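Local structure of putative N-acetylmuramoyl-L-alanine amidase,autolysin cwp6 (Peptoclostridium difficile, 5J72) at residues A[93-96]-A[100-103]; A[182-187]-A[376-381]; A[198-203]-A[223-228]; A[568-573]-A[626-631]; A[587-592]-A[599-604]. The protein probably cleaves the bond between N-acetylmuramic acid and L-alanine in peptidoglycan as a zinc amidase, and carries cell-wall-anchoring CWB2 repeats. All blocks are in the same frame, centred on the assembly; numbering follows the deposited sequence.

Interaction 1 of 5, residues A[93-96]-A[100-103]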
# COMPACT_ATOMS: atom_id res chain seq x y z
N ASP A 93 -5.43 26.71 -33.38
CA ASP A 93 -4.23 27.47 -32.96
C ASP A 93 -3.37 26.58 -32.09
O ASP A 93 -2.14 26.57 -32.22
CB ASP A 93 -4.62 28.70 -32.09
CG ASP A 93 -5.49 29.69 -32.85
OD1 ASP A 93 -6.30 30.43 -32.20
OD2 ASP A 93 -5.38 29.73 -34.09
N LEU A 94 -4.00 25.85 -31.16
CA LEU A 94 -3.20 25.01 -30.26
C LEU A 94 -2.45 23.91 -31.06
O LEU A 94 -1.28 23.62 -30.73
CB LEU A 94 -4.08 24.39 -29.19
CG LEU A 94 -4.67 25.38 -28.22
CD1 LEU A 94 -5.72 24.69 -27.38
CD2 LEU A 94 -3.60 25.89 -27.35
N GLU A 95 -3.09 23.32 -32.06
CA GLU A 95 -2.45 22.31 -32.90
C GLU A 95 -1.34 22.96 -33.73
O GLU A 95 -0.33 22.31 -33.98
CB GLU A 95 -3.47 21.67 -33.82
CG GLU A 95 -4.37 20.74 -33.04
CD GLU A 95 -5.56 20.23 -33.86
OE1 GLU A 95 -6.12 19.20 -33.49
OE2 GLU A 95 -5.93 20.88 -34.87
N SER A 96 -1.51 24.25 -34.13
CA SER A 96 -0.49 24.97 -34.90
C SER A 96 0.74 25.20 -34.01
O SER A 96 1.84 25.39 -34.52
CB SER A 96 -1.01 26.35 -35.33
OG SER A 96 -1.94 26.06 -36.35
N ASN A 100 -0.83 18.01 -29.38
CA ASN A 100 -1.71 17.00 -29.91
C ASN A 100 -2.83 16.94 -28.84
O ASN A 100 -2.61 16.38 -27.76
CB ASN A 100 -1.06 15.66 -30.02
CG ASN A 100 -2.00 14.69 -30.65
OD1 ASN A 100 -2.40 13.70 -30.03
ND2 ASN A 100 -2.47 14.90 -31.87
N LEU A 101 -4.00 17.53 -29.12
CA LEU A 101 -5.01 17.67 -28.06
C LEU A 101 -5.51 16.40 -27.42
O LEU A 101 -5.89 16.43 -26.25
CB LEU A 101 -6.18 18.51 -28.61
CG LEU A 101 -5.67 19.90 -29.05
CD1 LEU A 101 -6.82 20.65 -29.62
CD2 LEU A 101 -5.06 20.62 -27.87
N LYS A 102 -5.51 15.27 -28.13
CA LYS A 102 -5.95 14.07 -27.50
C LYS A 102 -5.03 13.67 -26.34
O LYS A 102 -5.46 12.88 -25.47
CB LYS A 102 -6.01 12.90 -28.49
CG LYS A 102 -7.30 12.94 -29.37
CD LYS A 102 -8.46 11.99 -28.85
CE LYS A 102 -9.84 12.68 -28.85
NZ LYS A 102 -10.86 12.06 -27.88
N ASP A 103 -3.80 14.16 -26.33
CA ASP A 103 -2.93 13.80 -25.20
C ASP A 103 -3.50 14.34 -23.86
O ASP A 103 -3.04 13.89 -22.78
CB ASP A 103 -1.57 14.49 -25.33
CG ASP A 103 -0.75 14.01 -26.49
OD1 ASP A 103 0.24 14.66 -26.81
OD2 ASP A 103 -1.11 12.97 -27.09
O HOH W 1 -4.66 17.57 -31.95
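L101 and L94 meet at about a right angle between the last turn of helix 91-96 and the short 3-10 segment that follows it in the N-terminal domain of the protein. The 3-10 segment 101-103 comes after a short loop, and L101 packs back on the helix the chain has just left. In L101 the first torsion sets CG beside the backbone N (chi1 -59°), and with chi2 at 178° it is the CD2 branch that meets L94. There CD2 of L101 lies 4.1 Å from CB of L94 and 4.2 Å from CD1 of L94, so a single methyl sits against both the root and one tip of the other leucine. Strand 72-82 continues this apolar cluster, with I78 against L94 and L75 against L101.

The other methyl of L101 turns to the more open side, where the extended chain of E95 brings OE1 to 4.2 Å from CD1 of L101, the two side chains again crossing at about a right angle. The 3-10 turn itself is closed by the bond from D103 N to N100 O, 2.9 Å. N100 and D103, on either side of L101 and K102 in this turn, are calcium ligands of this protein, with no ion bound at them here. K102 forms salt bridges with D105 and E74. One water joins the polar edges: it donates to OE1 of E95 at 2.7 Å and accepts from N of L101 at 2.9 Å, linking the glutamate to the amide that opens the 3-10 segment.

Interaction 2 of 5, residues A[182-187]-A[376-381]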
# COMPACT_ATOMS: atom_id res chain seq x y z
N ALA A 182 9.02 12.37 -13.82
CA ALA A 182 9.40 11.45 -14.88
C ALA A 182 8.98 10.03 -14.58
O ALA A 182 8.90 9.66 -13.42
CB ALA A 182 10.92 11.45 -14.99
N PRO A 183 8.73 9.23 -15.61
CA PRO A 183 8.40 7.85 -15.37
C PRO A 183 9.71 7.02 -15.22
O PRO A 183 10.81 7.48 -15.64
CB PRO A 183 7.68 7.42 -16.65
CG PRO A 183 8.39 8.24 -17.74
CD PRO A 183 8.63 9.62 -17.04
N ILE A 184 9.58 5.82 -14.69
CA ILE A 184 10.70 4.92 -14.61
C ILE A 184 10.40 3.82 -15.66
O ILE A 184 9.32 3.20 -15.65
CB ILE A 184 10.78 4.28 -13.21
CG1 ILE A 184 11.26 5.34 -12.20
CG2 ILE A 184 11.67 2.99 -13.32
CD1 ILE A 184 11.16 4.93 -10.68
N LEU A 185 11.33 3.60 -16.59
CA LEU A 185 11.16 2.50 -17.53
C LEU A 185 12.30 1.47 -17.20
O LEU A 185 13.24 1.81 -16.50
CB LEU A 185 11.32 2.91 -19.04
CG LEU A 185 10.20 3.85 -19.50
CD1 LEU A 185 10.47 4.29 -20.97
CD2 LEU A 185 8.78 3.22 -19.32
N LEU A 186 12.21 0.29 -17.77
CA LEU A 186 13.16 -0.75 -17.39
C LEU A 186 14.09 -1.24 -18.49
O LEU A 186 13.69 -1.37 -19.65
CB LEU A 186 12.31 -1.97 -16.91
CG LEU A 186 11.33 -1.63 -15.78
CD1 LEU A 186 10.49 -2.84 -15.45
CD2 LEU A 186 12.07 -1.11 -14.56
N ALA A 187 15.33 -1.55 -18.08
CA ALA A 187 16.37 -2.05 -18.97
C ALA A 187 16.89 -3.42 -18.45
O ALA A 187 16.56 -3.83 -17.33
CB ALA A 187 17.54 -1.10 -18.92
N ASP A 376 6.98 -3.93 -9.87
CA ASP A 376 5.75 -3.23 -10.27
C ASP A 376 5.50 -2.05 -9.34
O ASP A 376 4.92 -1.05 -9.77
CB ASP A 376 4.55 -4.18 -10.26
CG ASP A 376 4.47 -5.06 -11.53
OD1 ASP A 376 5.30 -4.85 -12.47
OD2 ASP A 376 3.61 -5.96 -11.57
N SER A 377 5.86 -2.18 -8.04
CA SER A 377 5.62 -1.05 -7.11
C SER A 377 6.64 0.05 -7.42
O SER A 377 6.36 1.22 -7.23
CB SER A 377 5.78 -1.50 -5.66
OG SER A 377 4.67 -2.33 -5.35
N ILE A 378 7.84 -0.34 -7.87
CA ILE A 378 8.84 0.70 -8.22
C ILE A 378 8.35 1.50 -9.45
O ILE A 378 8.36 2.71 -9.42
CB ILE A 378 10.20 0.01 -8.60
CG1 ILE A 378 10.87 -0.53 -7.35
CG2 ILE A 378 11.15 1.05 -9.20
CD1 ILE A 378 12.07 -1.37 -7.74
N THR A 379 7.88 0.80 -10.50
CA THR A 379 7.46 1.58 -11.68
C THR A 379 6.14 2.33 -11.40
O THR A 379 5.90 3.37 -11.99
CB THR A 379 7.36 0.70 -12.91
OG1 THR A 379 6.43 -0.38 -12.61
CG2 THR A 379 8.74 0.15 -13.30
N ALA A 380 5.29 1.83 -10.49
CA ALA A 380 4.06 2.57 -10.18
C ALA A 380 4.36 3.76 -9.32
O ALA A 380 3.58 4.70 -9.27
CB ALA A 380 3.09 1.62 -9.43
N GLY A 381 5.51 3.74 -8.63
CA GLY A 381 5.81 4.82 -7.68
C GLY A 381 5.70 6.24 -8.20
O GLY A 381 5.07 7.09 -7.55
O HOH W 2 6.86 5.31 -13.76
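T379 presses its methyl into the angle between L186 and I184: CG2 of T379 is 3.8 Å from CD2 of L186 and 3.9 Å from O of I184. The threonine holds OG1 between its backbone N and carbonyl carbon (chi1 57°), with CG2 beside the N, so the methyl faces the strand while OG1 makes a weak hydrogen bond to V375 O, a turn earlier in the helix. L186 crosses T379 at about a right angle. I184 adds two further touches, its CG2 branch lying 4.1 Å from CG2 of T379 and its CD1 reaching on to I378, where CD1 of I184 is 4.2 Å from CG2 of I378.

Strand 184-187 and helix segment 376-381 run at 141°, roughly antiparallel. A water links the backbones of two buried residues: it accepts from N of I184 at 2.9 Å and donates to O of T379 at 2.8 Å. A144 and I147 of helix 140-151 also touch T379. The strand is an edge strand of a four-stranded parallel sheet, so the contact joins two CWB2 ranges of the chain, edge strand of one against a helix of the other.

Interaction 3 of 5, residues A[198-203]-A[223-228]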
# COMPACT_ATOMS: atom_id res chain seq x y z
N ALA A 198 10.50 1.56 -27.75
CA ALA A 198 9.41 2.28 -28.39
C ALA A 198 8.84 3.34 -27.47
O ALA A 198 8.42 4.40 -27.96
CB ALA A 198 8.29 1.29 -28.81
N GLU A 199 8.79 3.08 -26.14
CA GLU A 199 8.22 4.11 -25.28
C GLU A 199 9.22 5.27 -25.11
O GLU A 199 8.80 6.41 -25.00
CB GLU A 199 7.83 3.47 -23.89
CG GLU A 199 7.24 4.49 -22.88
CD GLU A 199 5.92 5.12 -23.36
OE1 GLU A 199 5.37 4.70 -24.43
OE2 GLU A 199 5.42 6.04 -22.65
N LEU A 200 10.55 5.00 -25.04
CA LEU A 200 11.53 6.07 -25.00
C LEU A 200 11.31 6.94 -26.28
O LEU A 200 11.29 8.16 -26.21
CB LEU A 200 12.99 5.54 -25.07
CG LEU A 200 13.52 4.94 -23.77
CD1 LEU A 200 14.83 4.30 -24.02
CD2 LEU A 200 13.66 6.06 -22.73
N LYS A 201 11.13 6.31 -27.44
CA LYS A 201 10.90 7.14 -28.65
C LYS A 201 9.61 7.98 -28.55
O LYS A 201 9.58 9.18 -28.91
CB LYS A 201 10.75 6.22 -29.90
CG LYS A 201 12.12 5.64 -30.30
CD LYS A 201 11.94 4.73 -31.61
CE LYS A 201 13.27 4.24 -32.19
NZ LYS A 201 14.09 5.34 -32.84
N ARG A 202 8.56 7.36 -28.06
CA ARG A 202 7.26 8.06 -27.94
C ARG A 202 7.36 9.25 -26.97
O ARG A 202 6.80 10.30 -27.27
CB ARG A 202 6.17 7.07 -27.41
CG ARG A 202 4.75 7.60 -27.67
CD ARG A 202 3.69 6.79 -26.85
NE ARG A 202 3.89 6.94 -25.41
CZ ARG A 202 3.52 8.02 -24.73
NH1 ARG A 202 3.78 8.11 -23.44
NH2 ARG A 202 2.89 9.03 -25.36
N LEU A 203 8.04 9.07 -25.83
CA LEU A 203 8.15 10.17 -24.82
C LEU A 203 9.02 11.31 -25.31
O LEU A 203 8.92 12.40 -24.74
CB LEU A 203 8.83 9.64 -23.50
CG LEU A 203 7.92 8.62 -22.77
CD1 LEU A 203 8.71 7.86 -21.71
CD2 LEU A 203 6.79 9.36 -22.07
N SER A 223 24.32 2.27 -25.05
CA SER A 223 24.28 2.47 -26.50
C SER A 223 22.98 2.13 -27.06
O SER A 223 22.55 2.82 -27.98
CB SER A 223 25.36 1.64 -27.22
OG SER A 223 26.59 1.92 -26.59
N GLN A 224 22.31 1.10 -26.57
CA GLN A 224 21.00 0.81 -27.18
C GLN A 224 19.96 1.93 -26.84
O GLN A 224 19.07 2.21 -27.63
CB GLN A 224 20.43 -0.52 -26.74
CG GLN A 224 21.23 -1.69 -27.28
CD GLN A 224 20.45 -2.99 -27.13
OE1 GLN A 224 19.27 -3.02 -26.83
NE2 GLN A 224 21.13 -4.11 -27.32
N ILE A 225 20.11 2.56 -25.67
CA ILE A 225 19.18 3.64 -25.32
C ILE A 225 19.45 4.79 -26.30
O ILE A 225 18.50 5.33 -26.87
CB ILE A 225 19.49 4.08 -23.88
CG1 ILE A 225 18.95 2.96 -22.89
CG2 ILE A 225 18.84 5.47 -23.57
CD1 ILE A 225 19.44 3.23 -21.47
N LYS A 226 20.73 5.16 -26.51
CA LYS A 226 20.99 6.31 -27.43
C LYS A 226 20.61 5.97 -28.87
O LYS A 226 20.34 6.88 -29.67
CB LYS A 226 22.45 6.73 -27.35
CG LYS A 226 22.75 7.34 -26.00
CD LYS A 226 24.24 7.60 -25.89
CE LYS A 226 24.46 8.75 -24.96
NZ LYS A 226 25.82 8.74 -24.37
N SER A 227 20.57 4.68 -29.23
CA SER A 227 20.15 4.35 -30.59
C SER A 227 18.71 4.57 -30.70
O SER A 227 18.22 4.87 -31.78
CB SER A 227 20.42 2.89 -30.93
OG SER A 227 21.80 2.81 -31.19
N ALA A 228 18.00 4.41 -29.60
CA ALA A 228 16.57 4.65 -29.67
C ALA A 228 16.30 6.13 -29.75
O ALA A 228 15.54 6.56 -30.62
CB ALA A 228 15.85 4.05 -28.44
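Helix segments 198-203 and 223-228 cross at -45°, with their axes 9.6 Å apart and the CA atoms of K201 and A228 the nearest pair. Two kinds of contact share this interface. On the inner side L200 points toward the other helix and brings CD1 to 4.2 Å from CG2 of I225, apolar on apolar. Beneath it the sheet begins, as L200 also rests on V159 and L185. On the outer side K201 lies along the end of the other helix, its CG 3.6 Å from O of A228.

The lysine chain is extended as far as CE and then bends at chi4 (-71°), which brings NZ round onto that carbonyl. NZ of K201 donates to O of A228 at 2.9 Å, in the carbonyl plane and on a lone pair, with a C=O...N angle of 134°. The small A228 lets the lysine stem pass close to the helix. A salt bridge within helix 194-203 takes no part in the crossing: R202 holds E199 side-on, NE to OE1 at 2.9 Å and NH1 to OE2 at 2.8 Å, both close to the guanidinium plane. S148 adds a bond to E199, and the carbonyls of W152 and K153 hold R202.

These are neighbouring helices that connect strands of a four-stranded parallel sheet in a CWB2 module. A228 ends helix 219-228, where carbonyl groups carry the negative end of the helix dipole. A lysine ammonium on that last carbonyl is therefore probably stabilising, joining the helices by charge and dipole at the surface while leucine and isoleucine join them beneath.

Interaction 4 of 5, residues A[568-573]-A[626-631]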
# COMPACT_ATOMS: atom_id res chain seq x y z
N GLU A 568 4.13 -27.52 18.11
CA GLU A 568 5.24 -27.76 17.17
C GLU A 568 6.20 -26.55 17.15
O GLU A 568 7.36 -26.75 16.79
CB GLU A 568 4.69 -28.06 15.72
CG GLU A 568 4.03 -29.44 15.69
CD GLU A 568 3.51 -29.88 14.30
OE1 GLU A 568 3.56 -29.08 13.34
OE2 GLU A 568 3.06 -31.07 14.20
N LYS A 569 5.77 -25.31 17.55
CA LYS A 569 6.66 -24.13 17.49
C LYS A 569 6.85 -23.47 18.80
O LYS A 569 7.64 -22.55 18.91
CB LYS A 569 6.11 -23.00 16.58
CG LYS A 569 5.84 -23.43 15.18
CD LYS A 569 7.10 -23.50 14.36
CE LYS A 569 6.98 -24.73 13.50
NZ LYS A 569 7.94 -24.71 12.38
N PHE A 570 6.12 -23.90 19.80
CA PHE A 570 6.19 -23.27 21.10
C PHE A 570 6.39 -24.32 22.20
O PHE A 570 5.50 -25.15 22.37
CB PHE A 570 4.85 -22.51 21.36
CG PHE A 570 4.71 -21.29 20.47
CD1 PHE A 570 5.33 -20.10 20.79
CD2 PHE A 570 4.00 -21.36 19.29
CE1 PHE A 570 5.25 -19.00 19.94
CE2 PHE A 570 3.92 -20.24 18.44
CZ PHE A 570 4.55 -19.08 18.78
N ASN A 571 7.50 -24.27 22.96
CA ASN A 571 7.68 -25.26 24.02
C ASN A 571 6.99 -24.78 25.29
O ASN A 571 7.66 -24.36 26.23
CB ASN A 571 9.18 -25.52 24.33
CG ASN A 571 9.38 -26.82 25.11
N MET A 572 5.65 -24.85 25.32
CA MET A 572 4.84 -24.45 26.47
C MET A 572 4.18 -25.68 27.05
O MET A 572 4.06 -26.69 26.36
CB MET A 572 3.72 -23.48 26.06
CG MET A 572 4.22 -22.12 25.66
SD MET A 572 2.83 -21.10 25.10
CE MET A 572 3.71 -19.71 24.18
N LYS A 573 3.73 -25.62 28.29
CA LYS A 573 3.09 -26.78 28.85
C LYS A 573 1.81 -27.12 28.08
O LYS A 573 0.99 -26.25 27.74
CB LYS A 573 2.76 -26.55 30.33
CG LYS A 573 1.99 -27.73 30.95
CD LYS A 573 1.94 -27.60 32.48
CE LYS A 573 1.45 -26.24 32.91
NZ LYS A 573 1.51 -26.08 34.39
N GLY A 626 -0.24 -17.14 15.42
CA GLY A 626 -1.44 -17.17 14.60
C GLY A 626 -1.32 -18.15 13.43
O GLY A 626 -2.28 -18.82 13.06
N THR A 627 -0.14 -18.17 12.81
CA THR A 627 0.05 -19.08 11.69
C THR A 627 -0.19 -20.57 12.13
O THR A 627 -0.88 -21.31 11.42
CB THR A 627 1.52 -18.99 11.22
OG1 THR A 627 1.72 -17.62 10.78
CG2 THR A 627 1.79 -20.04 10.04
N GLN A 628 0.39 -20.98 13.26
CA GLN A 628 0.20 -22.38 13.73
C GLN A 628 -1.27 -22.67 13.96
O GLN A 628 -1.79 -23.75 13.62
CB GLN A 628 1.00 -22.62 15.00
CG GLN A 628 2.52 -22.47 14.84
CD GLN A 628 3.02 -23.31 13.66
OE1 GLN A 628 3.43 -22.77 12.62
NE2 GLN A 628 2.95 -24.65 13.77
N ILE A 629 -2.00 -21.68 14.54
CA ILE A 629 -3.39 -21.92 14.71
C ILE A 629 -4.06 -22.10 13.35
O ILE A 629 -4.92 -22.97 13.21
CB ILE A 629 -4.04 -20.74 15.52
CG1 ILE A 629 -3.47 -20.74 16.96
CG2 ILE A 629 -5.58 -20.88 15.49
CD1 ILE A 629 -3.91 -19.44 17.83
N GLY A 630 -3.64 -21.27 12.34
CA GLY A 630 -4.25 -21.40 11.02
C GLY A 630 -3.92 -22.78 10.42
O GLY A 630 -4.77 -23.38 9.75
N ILE A 631 -2.71 -23.25 10.66
CA ILE A 631 -2.34 -24.58 10.07
C ILE A 631 -3.24 -25.67 10.73
O ILE A 631 -3.76 -26.54 10.03
CB ILE A 631 -0.84 -24.90 10.31
CG1 ILE A 631 0.07 -23.95 9.45
CG2 ILE A 631 -0.55 -26.42 9.87
CD1 ILE A 631 1.52 -23.91 9.97
O HOH W 3 4.25 -26.78 12.08
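K569 and Q628 cross at about a right angle, and this is the close-packed part of the contact. CG of K569 sits over the flat carboxamide of Q628: it is 3.2 Å from CD, 3.4 Å from NE2 and 3.6 Å from OE1 of Q628. Carbon on carbon at the first of these distances is short, and its exact value is best treated as doubtful, but the methylene clearly lies against the plane of the amide. Q628 bends at chi2 (-51°), which folds its amide up beneath the lysine. Alongside, the edge of the F570 ring meets the stem of Q628, where CE2 of F570 is 4.5 Å from CG of Q628, a looser touch near the ring plane.

On the solvent side the fit gives way to a water. It donates to OE1 of E568 at 2.7 Å and accepts from NE2 of Q628 at 3.0 Å, bridging two side chains that barely meet directly. NE2 thus has two acceptors, the water and the backbone O of R565, which probably hold the amide's rotation. The side chain of R565 forms a salt bridge with E568.

The contact joins the end of helix 554-569 and the chain beyond it to helix 619-637 in the amidase domain. F570 lies on T624 and M625 of the latter helix, while I629, a residue on from Q628, reaches I562 and I566 of helix 554-569 and T484 and T488 of helix 477-494.

Interaction 5 of 5, residues A[587-592]-A[599-604]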
# COMPACT_ATOMS: atom_id res chain seq x y z
N ASP A 587 -22.50 -26.36 27.39
CA ASP A 587 -21.17 -25.74 27.45
C ASP A 587 -21.23 -24.42 28.19
O ASP A 587 -22.20 -23.66 28.02
CB ASP A 587 -20.65 -25.45 26.02
CG ASP A 587 -20.35 -26.76 25.29
OD1 ASP A 587 -19.47 -27.46 25.73
OD2 ASP A 587 -21.02 -27.04 24.28
N TYR A 588 -20.25 -24.18 28.97
CA TYR A 588 -20.15 -22.95 29.75
C TYR A 588 -19.92 -21.72 28.84
O TYR A 588 -20.52 -20.66 29.06
CB TYR A 588 -18.97 -23.14 30.65
CG TYR A 588 -18.59 -21.90 31.40
CD1 TYR A 588 -17.50 -21.14 31.01
CD2 TYR A 588 -19.30 -21.50 32.52
CE1 TYR A 588 -17.12 -20.01 31.72
CE2 TYR A 588 -18.93 -20.37 33.24
CZ TYR A 588 -17.84 -19.63 32.84
OH TYR A 588 -17.46 -18.53 33.56
N LEU A 589 -19.01 -21.85 27.86
CA LEU A 589 -18.68 -20.72 26.98
C LEU A 589 -19.79 -20.42 26.02
O LEU A 589 -20.25 -21.27 25.24
CB LEU A 589 -17.37 -21.07 26.19
CG LEU A 589 -16.16 -21.13 27.06
CD1 LEU A 589 -15.02 -21.81 26.26
CD2 LEU A 589 -15.70 -19.74 27.52
N TYR A 590 -20.25 -19.18 26.05
CA TYR A 590 -21.31 -18.72 25.16
C TYR A 590 -21.03 -19.04 23.70
O TYR A 590 -21.92 -19.53 22.98
CB TYR A 590 -21.46 -17.17 25.33
CG TYR A 590 -22.71 -16.61 24.68
CD1 TYR A 590 -22.83 -16.55 23.30
CD2 TYR A 590 -23.78 -16.18 25.46
CE1 TYR A 590 -23.98 -16.06 22.70
CE2 TYR A 590 -24.95 -15.70 24.87
CZ TYR A 590 -25.04 -15.64 23.49
OH TYR A 590 -26.18 -15.18 22.88
N VAL A 591 -19.76 -18.82 23.24
CA VAL A 591 -19.58 -19.03 21.75
C VAL A 591 -19.58 -20.49 21.37
O VAL A 591 -19.65 -20.81 20.17
CB VAL A 591 -18.30 -18.32 21.24
CG1 VAL A 591 -18.44 -16.80 21.48
CG2 VAL A 591 -17.04 -18.84 21.94
N LEU A 592 -19.52 -21.39 22.38
CA LEU A 592 -19.62 -22.82 22.09
C LEU A 592 -21.10 -23.24 22.22
O LEU A 592 -21.68 -23.81 21.31
CB LEU A 592 -18.74 -23.61 23.10
CG LEU A 592 -17.35 -23.96 22.58
CD1 LEU A 592 -16.60 -22.72 22.15
CD2 LEU A 592 -16.57 -24.70 23.64
N ALA A 599 -17.23 -25.16 16.93
CA ALA A 599 -16.60 -24.02 17.57
C ALA A 599 -15.68 -24.42 18.65
O ALA A 599 -15.98 -25.37 19.36
CB ALA A 599 -17.69 -23.11 18.17
N ILE A 600 -14.55 -23.74 18.79
CA ILE A 600 -13.59 -24.01 19.84
C ILE A 600 -13.08 -22.68 20.32
O ILE A 600 -13.25 -21.65 19.64
CB ILE A 600 -12.36 -24.81 19.39
CG1 ILE A 600 -11.69 -24.07 18.17
CG2 ILE A 600 -12.80 -26.27 18.96
CD1 ILE A 600 -10.36 -24.65 17.83
N LEU A 601 -12.42 -22.69 21.46
CA LEU A 601 -11.83 -21.50 22.00
C LEU A 601 -10.43 -21.82 22.42
O LEU A 601 -10.18 -22.64 23.30
CB LEU A 601 -12.63 -20.91 23.17
CG LEU A 601 -12.12 -19.58 23.76
CD1 LEU A 601 -13.30 -18.80 24.31
CD2 LEU A 601 -11.09 -19.74 24.85
N VAL A 602 -9.48 -21.15 21.78
CA VAL A 602 -8.07 -21.35 22.02
C VAL A 602 -7.55 -20.40 23.04
O VAL A 602 -7.72 -19.20 22.87
CB VAL A 602 -7.27 -21.13 20.70
CG1 VAL A 602 -5.77 -21.35 20.92
CG2 VAL A 602 -7.82 -22.05 19.59
N GLU A 603 -6.91 -20.92 24.13
CA GLU A 603 -6.24 -20.05 25.10
C GLU A 603 -4.79 -20.23 24.74
O GLU A 603 -4.14 -21.18 25.25
CB GLU A 603 -6.49 -20.52 26.54
CG GLU A 603 -7.97 -20.39 26.87
CD GLU A 603 -8.31 -18.98 27.36
OE1 GLU A 603 -7.44 -18.10 27.32
OE2 GLU A 603 -9.44 -18.77 27.80
N CYS A 604 -4.26 -19.37 23.84
CA CYS A 604 -2.90 -19.50 23.29
C CYS A 604 -1.79 -19.70 24.28
O CYS A 604 -0.87 -20.48 24.04
CB CYS A 604 -2.58 -18.27 22.44
SG CYS A 604 -3.81 -17.97 21.15
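L601 of the strand and L589 of the loop cross at about a right angle, CD1 of L589 lying 4.0 Å from CD1 of L601. L601 holds its CG anti to the backbone N (chi1 -176°), which carries CD1 toward the loop. V591 adds a second, looser touch to the same methyl, CG2 of V591 being 4.4 Å from CD1 of L601. Two residues earlier in the strand, CD1 of L592 reaches CB of A599 at 4.1 Å, while CB of A599 lies 3.6 Å from O of V591.

The next shell holds these groups in place. L589 is the N-cap residue of helix 590-593, and its O takes the bond from N of L592 at 3.0 Å; L589 points toward the strand and L592 reaches it with the end of its side chain. O of V591 is taken by N595, R593 binds the carbonyl of D587, and L511 and T515 of helix 511-521 close on V591. The strand is fixed by its sheet neighbours: I600 pairs with F526 and S528, L601 with Y544.

Beyond L601 lies the metal centre. The side chain of L601 is about 4 Å from that of H530, a zinc ligand together with H460 and E477, and about 6 Å from the zinc ion. No hydrogen bond crosses the contact, whose side-chain touches are apolar, and this aliphatic contact places L601 beside the zinc ligand H530. O of A599 is buried without a polar partner, CG of L592 lying 3.8 Å from it, which is probably an energetic cost of the packing.

Interactions 2 and 5 are buried and bring apolar side chains together, with a water linking two backbones in 2. Interactions 1 and 3 pair a buried hydrophobic part with a polar outer one, a water bridge in 1 and a direct lysine-to-carbonyl bond in 3. Interaction 4 is partly buried, a lysine methylene on a carboxamide with a water beside it. Interactions 2 and 3 share one CWB2 sheet, for L185 of strand 184-187 packs on E199, L200 and L203 of the following helix. Interactions 4 and 5 touch in the amidase domain, where I629 meets C604 and V602. Interaction 1, in the N-terminal domain, touches none of the others but comes within about 6 Å (nearest atoms) of interaction 3.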